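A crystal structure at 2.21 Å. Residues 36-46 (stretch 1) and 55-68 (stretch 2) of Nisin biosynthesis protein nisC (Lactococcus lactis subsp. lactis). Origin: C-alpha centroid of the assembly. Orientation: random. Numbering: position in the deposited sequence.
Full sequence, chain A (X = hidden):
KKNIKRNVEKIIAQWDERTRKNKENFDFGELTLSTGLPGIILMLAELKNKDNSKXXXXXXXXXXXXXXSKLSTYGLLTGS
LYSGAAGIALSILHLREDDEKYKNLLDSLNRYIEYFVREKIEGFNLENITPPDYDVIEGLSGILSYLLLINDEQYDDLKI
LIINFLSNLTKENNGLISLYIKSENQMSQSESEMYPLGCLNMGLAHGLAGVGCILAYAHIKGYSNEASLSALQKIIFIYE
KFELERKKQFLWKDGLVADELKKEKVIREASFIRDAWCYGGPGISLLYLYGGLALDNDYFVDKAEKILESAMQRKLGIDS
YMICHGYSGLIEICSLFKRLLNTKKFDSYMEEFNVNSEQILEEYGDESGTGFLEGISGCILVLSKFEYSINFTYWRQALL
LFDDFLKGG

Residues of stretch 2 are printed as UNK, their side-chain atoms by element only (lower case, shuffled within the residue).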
ATOM      1  N   GLY A  36     -13.121   3.905   5.562  1.00 29.71           N
ATOM      2  CA  GLY A  36     -14.230   4.817   5.300  1.00 28.74           C
ATOM      3  C   GLY A  36     -14.572   4.993   3.832  1.00 28.54           C
ATOM      4  O   GLY A  36     -14.272   4.122   2.992  1.00 28.02           O
ATOM      5  N   LEU A  37     -15.180   6.135   3.529  1.00 27.86           N
ATOM      6  CA  LEU A  37     -15.815   6.383   2.224  1.00 28.71           C
ATOM      7  C   LEU A  37     -14.932   6.331   0.971  1.00 28.46           C
ATOM      8  O   LEU A  37     -15.380   5.882  -0.062  1.00 29.86           O
ATOM      9  CB  LEU A  37     -16.602   7.691   2.254  1.00 27.68           C
ATOM     10  CG  LEU A  37     -17.921   7.559   3.021  1.00 29.88           C
ATOM     11  CD1 LEU A  37     -18.495   8.969   3.339  1.00 30.36           C
ATOM     12  CD2 LEU A  37     -18.942   6.712   2.227  1.00 28.09           C
ATOM     13  N   PRO A  38     -13.697   6.830   1.051  1.00 28.36           N
ATOM     14  CA  PRO A  38     -12.786   6.674  -0.077  1.00 28.02           C
ATOM     15  C   PRO A  38     -12.654   5.222  -0.600  1.00 27.90           C
ATOM     16  O   PRO A  38     -12.654   5.016  -1.822  1.00 27.19           O
ATOM     17  CB  PRO A  38     -11.459   7.203   0.492  1.00 27.93           C
ATOM     18  CG  PRO A  38     -11.919   8.280   1.477  1.00 27.71           C
ATOM     19  CD  PRO A  38     -13.079   7.606   2.157  1.00 28.23           C
ATOM     20  N   GLY A  39     -12.546   4.235   0.295  1.00 27.87           N
ATOM     21  CA  GLY A  39     -12.525   2.799  -0.116  1.00 27.23           C
ATOM     22  C   GLY A  39     -13.829   2.362  -0.773  1.00 27.77           C
ATOM     23  O   GLY A  39     -13.836   1.628  -1.770  1.00 26.95           O
ATOM     24  N   ILE A  40     -14.944   2.873  -0.252  1.00 28.06           N
ATOM     25  CA  ILE A  40     -16.252   2.585  -0.814  1.00 28.59           C
ATOM     26  C   ILE A  40     -16.439   3.186  -2.214  1.00 29.20           C
ATOM     27  O   ILE A  40     -16.941   2.506  -3.117  1.00 29.79           O
ATOM     28  CB  ILE A  40     -17.382   3.083   0.121  1.00 28.64           C
ATOM     29  CG1 ILE A  40     -17.188   2.527   1.538  1.00 28.97           C
ATOM     30  CG2 ILE A  40     -18.738   2.674  -0.411  1.00 29.42           C
ATOM     31  CD1 ILE A  40     -16.978   1.002   1.637  1.00 25.94           C
ATOM     32  N   ILE A  41     -16.045   4.457  -2.373  1.00 28.31           N
ATOM     33  CA  ILE A  41     -16.043   5.146  -3.655  1.00 27.63           C
ATOM     34  C   ILE A  41     -15.226   4.345  -4.676  1.00 28.03           C
ATOM     35  O   ILE A  41     -15.680   4.170  -5.798  1.00 27.68           O
ATOM     36  CB  ILE A  41     -15.464   6.594  -3.510  1.00 27.73           C
ATOM     37  CG1 ILE A  41     -16.458   7.498  -2.744  1.00 28.29           C
ATOM     38  CG2 ILE A  41     -15.125   7.195  -4.860  1.00 25.81           C
ATOM     39  CD1 ILE A  41     -15.824   8.801  -2.156  1.00 27.44           C
ATOM     40  N   LEU A  42     -14.047   3.839  -4.286  1.00 27.74           N
ATOM     41  CA  LEU A  42     -13.216   3.020  -5.216  1.00 28.29           C
ATOM     42  C   LEU A  42     -13.889   1.742  -5.674  1.00 28.38           C
ATOM     43  O   LEU A  42     -13.912   1.445  -6.869  1.00 28.03           O
ATOM     44  CB  LEU A  42     -11.818   2.728  -4.668  1.00 27.40           C
ATOM     45  CG  LEU A  42     -10.935   3.984  -4.634  1.00 28.39           C
ATOM     46  CD1 LEU A  42      -9.693   3.778  -3.782  1.00 27.84           C
ATOM     47  CD2 LEU A  42     -10.546   4.409  -6.072  1.00 30.45           C
ATOM     48  N   MET A  43     -14.480   1.018  -4.732  1.00 29.62           N
ATOM     49  CA  MET A  43     -15.165  -0.229  -5.047  1.00 31.06           C
ATOM     50  C   MET A  43     -16.321  -0.006  -6.026  1.00 29.55           C
ATOM     51  O   MET A  43     -16.471  -0.754  -6.973  1.00 30.44           O
ATOM     52  CB  MET A  43     -15.674  -0.903  -3.780  1.00 30.84           C
ATOM     53  CG  MET A  43     -16.657  -2.054  -4.092  1.00 32.80           C
ATOM     54  SD  MET A  43     -17.731  -2.486  -2.731  1.00 36.62           S
ATOM     55  CE  MET A  43     -18.842  -1.100  -2.730  1.00 32.87           C
ATOM     56  N   LEU A  44     -17.124   1.019  -5.785  1.00 29.02           N
ATOM     57  CA  LEU A  44     -18.308   1.318  -6.607  1.00 28.87           C
ATOM     58  C   LEU A  44     -17.909   1.819  -7.988  1.00 28.73           C
ATOM     59  O   LEU A  44     -18.560   1.503  -8.985  1.00 27.49           O
ATOM     60  CB  LEU A  44     -19.195   2.373  -5.923  1.00 28.73           C
ATOM     61  CG  LEU A  44     -20.060   2.015  -4.706  1.00 30.24           C
ATOM     62  CD1 LEU A  44     -20.758   3.262  -4.145  1.00 28.12           C
ATOM     63  CD2 LEU A  44     -21.093   0.968  -5.039  1.00 28.01           C
ATOM     64  N   ALA A  45     -16.827   2.605  -8.021  1.00 29.00           N
ATOM     65  CA  ALA A  45     -16.347   3.228  -9.246  1.00 28.80           C
ATOM     66  C   ALA A  45     -15.850   2.191 -10.214  1.00 29.10           C
ATOM     67  O   ALA A  45     -15.999   2.335 -11.413  1.00 29.42           O
ATOM     68  CB  ALA A  45     -15.263   4.247  -8.940  1.00 28.65           C
ATOM     69  N   GLU A  46     -15.261   1.134  -9.672  1.00 29.87           N
ATOM     70  CA  GLU A  46     -14.807  -0.002 -10.454  1.00 30.44           C
ATOM     71  C   GLU A  46     -15.921  -0.876 -11.024  1.00 31.03           C
ATOM     72  O   GLU A  46     -15.649  -1.874 -11.693  1.00 31.55           O
ATOM     73  CB  GLU A  46     -13.902  -0.877  -9.604  1.00 29.83           C
ATOM     74  CG  GLU A  46     -12.513  -0.340  -9.454  1.00 29.19           C
ATOM     75  CD  GLU A  46     -11.766  -0.140 -10.769  1.00 27.49           C
ATOM     76  OE1 GLU A  46     -12.289  -0.540 -11.839  1.00 25.69           O
ATOM     77  OE2 GLU A  46     -10.648   0.436 -10.709  1.00 25.96           O
ATOM     78  N   UNK A  55     -26.770   4.437 -10.765  1.00 43.16           N
ATOM     79  CA  UNK A  55     -27.075   4.468  -9.337  1.00 42.16           C
ATOM     80  C   UNK A  55     -25.775   4.546  -8.527  1.00 41.42           C
ATOM     81  O   UNK A  55     -25.680   5.309  -7.565  1.00 41.66           O
ATOM     82  c   UNK A  55     -29.773   1.717  -9.789  1.00 44.58           C
ATOM     83  c   UNK A  55     -27.873   3.217  -8.923  1.00 42.03           C
ATOM     84  c   UNK A  55     -29.172   3.128  -9.723  1.00 43.37           C
ATOM     85  c   UNK A  55     -28.154   3.209  -7.407  1.00 42.74           C
ATOM     86  N   UNK A  56     -24.765   3.780  -8.936  1.00 39.91           N
ATOM     87  CA  UNK A  56     -23.476   3.775  -8.237  1.00 38.65           C
ATOM     88  C   UNK A  56     -22.762   5.136  -8.300  1.00 37.99           C
ATOM     89  O   UNK A  56     -22.287   5.644  -7.277  1.00 37.21           O
ATOM     90  c   UNK A  56     -22.972  -1.089  -9.100  1.00 35.91           C
ATOM     91  c   UNK A  56     -24.519  -0.326  -7.431  1.00 35.21           C
ATOM     92  o   UNK A  56     -24.358  -2.638  -8.013  1.00 36.50           O
ATOM     93  c   UNK A  56     -23.953  -1.348  -8.174  1.00 36.18           C
ATOM     94  c   UNK A  56     -22.536   0.198  -9.284  1.00 36.25           C
ATOM     95  c   UNK A  56     -23.077   1.254  -8.561  1.00 37.16           C
ATOM     96  c   UNK A  56     -24.080   0.968  -7.624  1.00 35.40           C
ATOM     97  c   UNK A  56     -22.570   2.664  -8.780  1.00 37.69           C
ATOM     98  N   UNK A  57     -22.707   5.723  -9.494  1.00 37.48           N
ATOM     99  CA  UNK A  57     -22.153   7.075  -9.664  1.00 37.74           C
ATOM    100  C   UNK A  57     -22.893   8.138  -8.819  1.00 37.55           C
ATOM    101  O   UNK A  57     -22.279   9.099  -8.328  1.00 37.87           O
ATOM    102  n   UNK A  57     -19.547   9.736 -10.076  1.00 35.39           N
ATOM    103  o   UNK A  57     -19.133   7.784 -11.128  1.00 38.11           O
ATOM    104  c   UNK A  57     -21.324   8.757 -11.450  1.00 38.78           C
ATOM    105  c   UNK A  57     -22.133   7.472 -11.151  1.00 37.59           C
ATOM    106  c   UNK A  57     -19.898   8.718 -10.867  1.00 38.44           C
ATOM    107  N   UNK A  58     -24.201   7.961  -8.653  1.00 36.75           N
ATOM    108  CA  UNK A  58     -24.997   8.854  -7.811  1.00 36.63           C
ATOM    109  C   UNK A  58     -24.547   8.755  -6.347  1.00 35.82           C
ATOM    110  O   UNK A  58     -24.334   9.774  -5.688  1.00 35.55           O
ATOM    111  c   UNK A  58     -27.136  11.977  -7.455  1.00 43.87           C
ATOM    112  c   UNK A  58     -27.727  10.724  -8.084  1.00 43.45           C
ATOM    113  n   UNK A  58     -28.079  12.486  -6.406  1.00 43.79           N
ATOM    114  c   UNK A  58     -27.451   9.458  -7.253  1.00 39.28           C
ATOM    115  c   UNK A  58     -26.492   8.525  -7.964  1.00 36.84           C
ATOM    116  N   UNK A  59     -24.398   7.523  -5.854  1.00 34.91           N
ATOM    117  CA  UNK A  59     -23.868   7.275  -4.516  1.00 34.05           C
ATOM    118  C   UNK A  59     -22.478   7.857  -4.347  1.00 33.52           C
ATOM    119  O   UNK A  59     -22.180   8.493  -3.342  1.00 33.63           O
ATOM    120  c   UNK A  59     -26.301   5.632  -3.434  1.00 35.78           C
ATOM    121  c   UNK A  59     -27.647   5.020  -3.788  1.00 37.89           C
ATOM    122  c   UNK A  59     -25.212   5.083  -4.359  1.00 34.35           C
ATOM    123  c   UNK A  59     -23.865   5.776  -4.186  1.00 33.93           C
ATOM    124  n   UNK A  59     -28.695   5.340  -2.780  1.00 39.74           N
ATOM    125  N   UNK A  60     -21.622   7.633  -5.333  1.00 33.92           N
ATOM    126  CA  UNK A  60     -20.271   8.169  -5.296  1.00 33.64           C
ATOM    127  C   UNK A  60     -20.346   9.680  -5.073  1.00 34.34           C
ATOM    128  O   UNK A  60     -19.734  10.208  -4.126  1.00 34.32           O
ATOM    129  c   UNK A  60     -18.197   8.626  -6.735  1.00 32.41           C
ATOM    130  c   UNK A  60     -18.960   5.598  -7.829  1.00 31.37           C
ATOM    131  c   UNK A  60     -19.084   6.285  -6.483  1.00 32.30           C
ATOM    132  c   UNK A  60     -19.474   7.771  -6.568  1.00 33.74           C
ATOM    133  N   UNK A  61     -21.150  10.355  -5.899  1.00 34.54           N
ATOM    134  CA  UNK A  61     -21.278  11.806  -5.816  1.00 35.10           C
ATOM    135  C   UNK A  61     -21.894  12.235  -4.488  1.00 34.91           C
ATOM    136  O   UNK A  61     -21.465  13.225  -3.904  1.00 34.89           O
ATOM    137  c   UNK A  61     -21.189  12.295  -8.309  1.00 37.50           C
ATOM    138  c   UNK A  61     -22.025  12.364  -7.024  1.00 35.41           C
ATOM    139  o   UNK A  61     -19.956  12.472  -8.241  1.00 38.29           O
ATOM    140  o   UNK A  61     -21.771  12.078  -9.393  1.00 38.99           O
ATOM    141  N   UNK A  62     -22.855  11.454  -3.992  1.00 34.40           N
ATOM    142  CA  UNK A  62     -23.378  11.641  -2.650  1.00 34.67           C
ATOM    143  C   UNK A  62     -22.262  11.595  -1.616  1.00 34.37           C
ATOM    144  O   UNK A  62     -22.146  12.487  -0.772  1.00 33.89           O
ATOM    145  c   UNK A  62     -24.429  10.568  -2.321  1.00 35.18           C
ATOM    146  o   UNK A  62     -25.984  11.909  -3.546  1.00 39.01           O
ATOM    147  n   UNK A  62     -26.631   9.804  -3.014  1.00 37.67           N
ATOM    148  c   UNK A  62     -25.752  10.817  -3.011  1.00 37.49           C
ATOM    149  N   UNK A  63     -21.448  10.537  -1.681  1.00 33.83           N
ATOM    150  CA  UNK A  63     -20.409  10.325  -0.691  1.00 33.41           C
ATOM    151  C   UNK A  63     -19.317  11.392  -0.826  1.00 33.78           C
ATOM    152  O   UNK A  63     -18.731  11.802   0.174  1.00 33.36           O
ATOM    153  c   UNK A  63     -22.024   7.974   0.083  1.00 33.66           C
ATOM    154  c   UNK A  63     -20.560   6.505  -1.124  1.00 33.05           C
ATOM    155  c   UNK A  63     -19.824   8.905  -0.808  1.00 33.29           C
ATOM    156  c   UNK A  63     -22.645   5.680  -0.243  1.00 34.48           C
ATOM    157  o   UNK A  63     -23.534   4.643  -0.074  1.00 31.97           O
ATOM    158  c   UNK A  63     -22.939   6.937   0.269  1.00 33.75           C
ATOM    159  c   UNK A  63     -20.824   7.777  -0.621  1.00 33.08           C
ATOM    160  c   UNK A  63     -21.450   5.460  -0.937  1.00 33.83           C
ATOM    161  N   UNK A  64     -19.053  11.836  -2.058  1.00 33.82           N
ATOM    162  CA  UNK A  64     -18.097  12.917  -2.289  1.00 34.65           C
ATOM    163  C   UNK A  64     -18.599  14.240  -1.689  1.00 35.61           C
ATOM    164  O   UNK A  64     -17.878  14.904  -0.936  1.00 35.87           O
ATOM    165  c   UNK A  64     -16.877  11.813  -5.802  1.00 36.16           C
ATOM    166  c   UNK A  64     -16.906  11.915  -4.310  1.00 34.95           C
ATOM    167  c   UNK A  64     -16.983  14.372  -4.019  1.00 35.34           C
ATOM    168  c   UNK A  64     -17.756  13.091  -3.795  1.00 34.68           C
ATOM    169  N   UNK A  65     -19.831  14.627  -2.013  1.00 36.20           N
ATOM    170  CA  UNK A  65     -20.387  15.832  -1.421  1.00 37.17           C
ATOM    171  C   UNK A  65     -20.390  15.727   0.103  1.00 36.62           C
ATOM    172  O   UNK A  65     -20.028  16.686   0.797  1.00 36.39           O
ATOM    173  c   UNK A  65     -21.703  16.889  -3.374  1.00 40.92           C
ATOM    174  o   UNK A  65     -19.572  17.867  -3.975  1.00 47.47           O
ATOM    175  o   UNK A  65     -21.056  19.216  -3.004  1.00 47.28           O
ATOM    176  c   UNK A  65     -21.765  16.182  -1.993  1.00 37.97           C
ATOM    177  c   UNK A  65     -20.705  18.074  -3.446  1.00 46.75           C
ATOM    178  N   UNK A  66     -20.739  14.551   0.619  1.00 36.03           N
ATOM    179  CA  UNK A  66     -20.672  14.312   2.060  1.00 35.78           C
ATOM    180  C   UNK A  66     -19.248  14.483   2.587  1.00 36.25           C
ATOM    181  O   UNK A  66     -19.062  15.001   3.679  1.00 36.10           O
ATOM    182  c   UNK A  66     -20.036  11.566   5.762  1.00 35.96           C
ATOM    183  c   UNK A  66     -22.228  12.551   6.050  1.00 36.81           C
ATOM    184  c   UNK A  66     -21.171  12.579   3.864  1.00 35.36           C
ATOM    185  c   UNK A  66     -22.248  12.878   4.694  1.00 36.94           C
ATOM    186  c   UNK A  66     -21.130  11.892   6.581  1.00 37.38           C
ATOM    187  c   UNK A  66     -21.208  12.930   2.403  1.00 35.74           C
ATOM    188  o   UNK A  66     -21.135  11.557   7.925  1.00 35.93           O
ATOM    189  c   UNK A  66     -20.069  11.922   4.420  1.00 36.46           C
ATOM    190  N   UNK A  67     -18.248  14.036   1.822  1.00 36.51           N
ATOM    191  CA  UNK A  67     -16.852  14.239   2.215  1.00 36.57           C
ATOM    192  C   UNK A  67     -16.434  15.721   2.251  1.00 37.12           C
ATOM    193  O   UNK A  67     -15.856  16.161   3.250  1.00 37.01           O
ATOM    194  c   UNK A  67     -15.101  11.044   0.746  1.00 35.88           C
ATOM    195  c   UNK A  67     -14.431  13.955   1.539  1.00 35.41           C
ATOM    196  c   UNK A  67     -15.894  11.915   1.706  1.00 35.42           C
ATOM    197  c   UNK A  67     -15.845  13.418   1.350  1.00 36.33           C
ATOM    198  N   UNK A  68     -16.690  16.486   1.186  1.00 38.07           N
ATOM    199  CA  UNK A  68     -16.278  17.910   1.205  1.00 38.99           C
ATOM    200  C   UNK A  68     -16.968  18.700   2.328  1.00 39.61           C
ATOM    201  O   UNK A  68     -16.347  19.549   2.981  1.00 39.60           O
ATOM    202  c   UNK A  68     -16.862  17.808  -1.343  1.00 39.46           C
ATOM    203  c   UNK A  68     -16.261  18.645  -0.212  1.00 39.61           C
ATOM    204  c   UNK A  68     -16.880  20.066  -0.148  1.00 38.75           C
TER

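Position 55 carries four carbons, forked at the first, one arm two carbons long; it lies out of reach of stretch 1. This is Ile55.

Position 56 has one carbon, then a six-carbon ring bearing an oxygen, with Leu44 CD2 over one face, 4.2 Å from the ring centroid: Tyr56, held by a CH-pi contact.

Position 57 shows three carbons, the third carrying one oxygen and one nitrogen, and touches nothing on stretch 1. It is Gln57.

Position 58 is four carbons in a row ending in nitrogen, out of reach: Lys58.

Position 59 repeats that chain, but its CB lies 4.0 Å from Leu44 CD1 while the nitrogen leads away, to a hydrogen bond elsewhere in the structure. Lys59 thus lends the contact its carbon base.

Position 60 has four carbons forked at the first, with one two-carbon arm, packed against Ile41, Leu44 and Ala45: Ile60. Its CD1 reaches Leu44 CB at 3.8 Å, and its CG2 meets Ile41 CG2 at 3.9 Å.

Position 61, two carbons with two oxygens on the second, points away. This is Asp61, whose OD2 accepts a weak hydrogen bond from Gln57 NE2 (3.3 Å), one turn back.

Position 62 has two carbons, the second bearing one oxygen and one nitrogen, out of reach: Asn62.

Position 63 is again a carbon and an oxygen-bearing six-carbon ring, set among Leu37, Ile40, Ile41 and Leu44. In Tyr63 one face receives Leu37 CD2, 3.9 Å from the ring centroid.

Position 64, four carbons forked at the first, touches Ile41. It is Ile64, its CG1 3.9 Å from Ile41 CD1.

Position 65, three carbons ending in two oxygens, is out of reach: Glu65.

Position 66 has a third oxygen-bearing ring, approached obliquely by Leu37: Tyr66, with CD2 3.5 Å from Leu37 CD1.

Position 67, four carbons forked at the first, touches Leu37, Pro38 and Ile41. It is Ile67, whose CD1 comes within 3.7 Å of Ile41 CD1.

Position 68 has one carbon carrying two more, out of reach: Val68.

Two helices run nearly antiparallel at 161°, their axes 9.4 Å apart at their closest, and no hydrogen bond crosses between them. The contact is apolar packing: Ile41 and Leu44 enter holes on one helix, and Tyr63 enters a hole on the other. Leu37, Ile41 and Leu44 supply most of the first helix's covered surface, at three- and four-residue spacing. Opposite them, Tyr56, Ile60, Tyr63 and Ile67 keep the same rhythm, while the polar side chains between largely stay clear.

Stretch 2, residues 55-68: IYQKKIDNYIEYIV
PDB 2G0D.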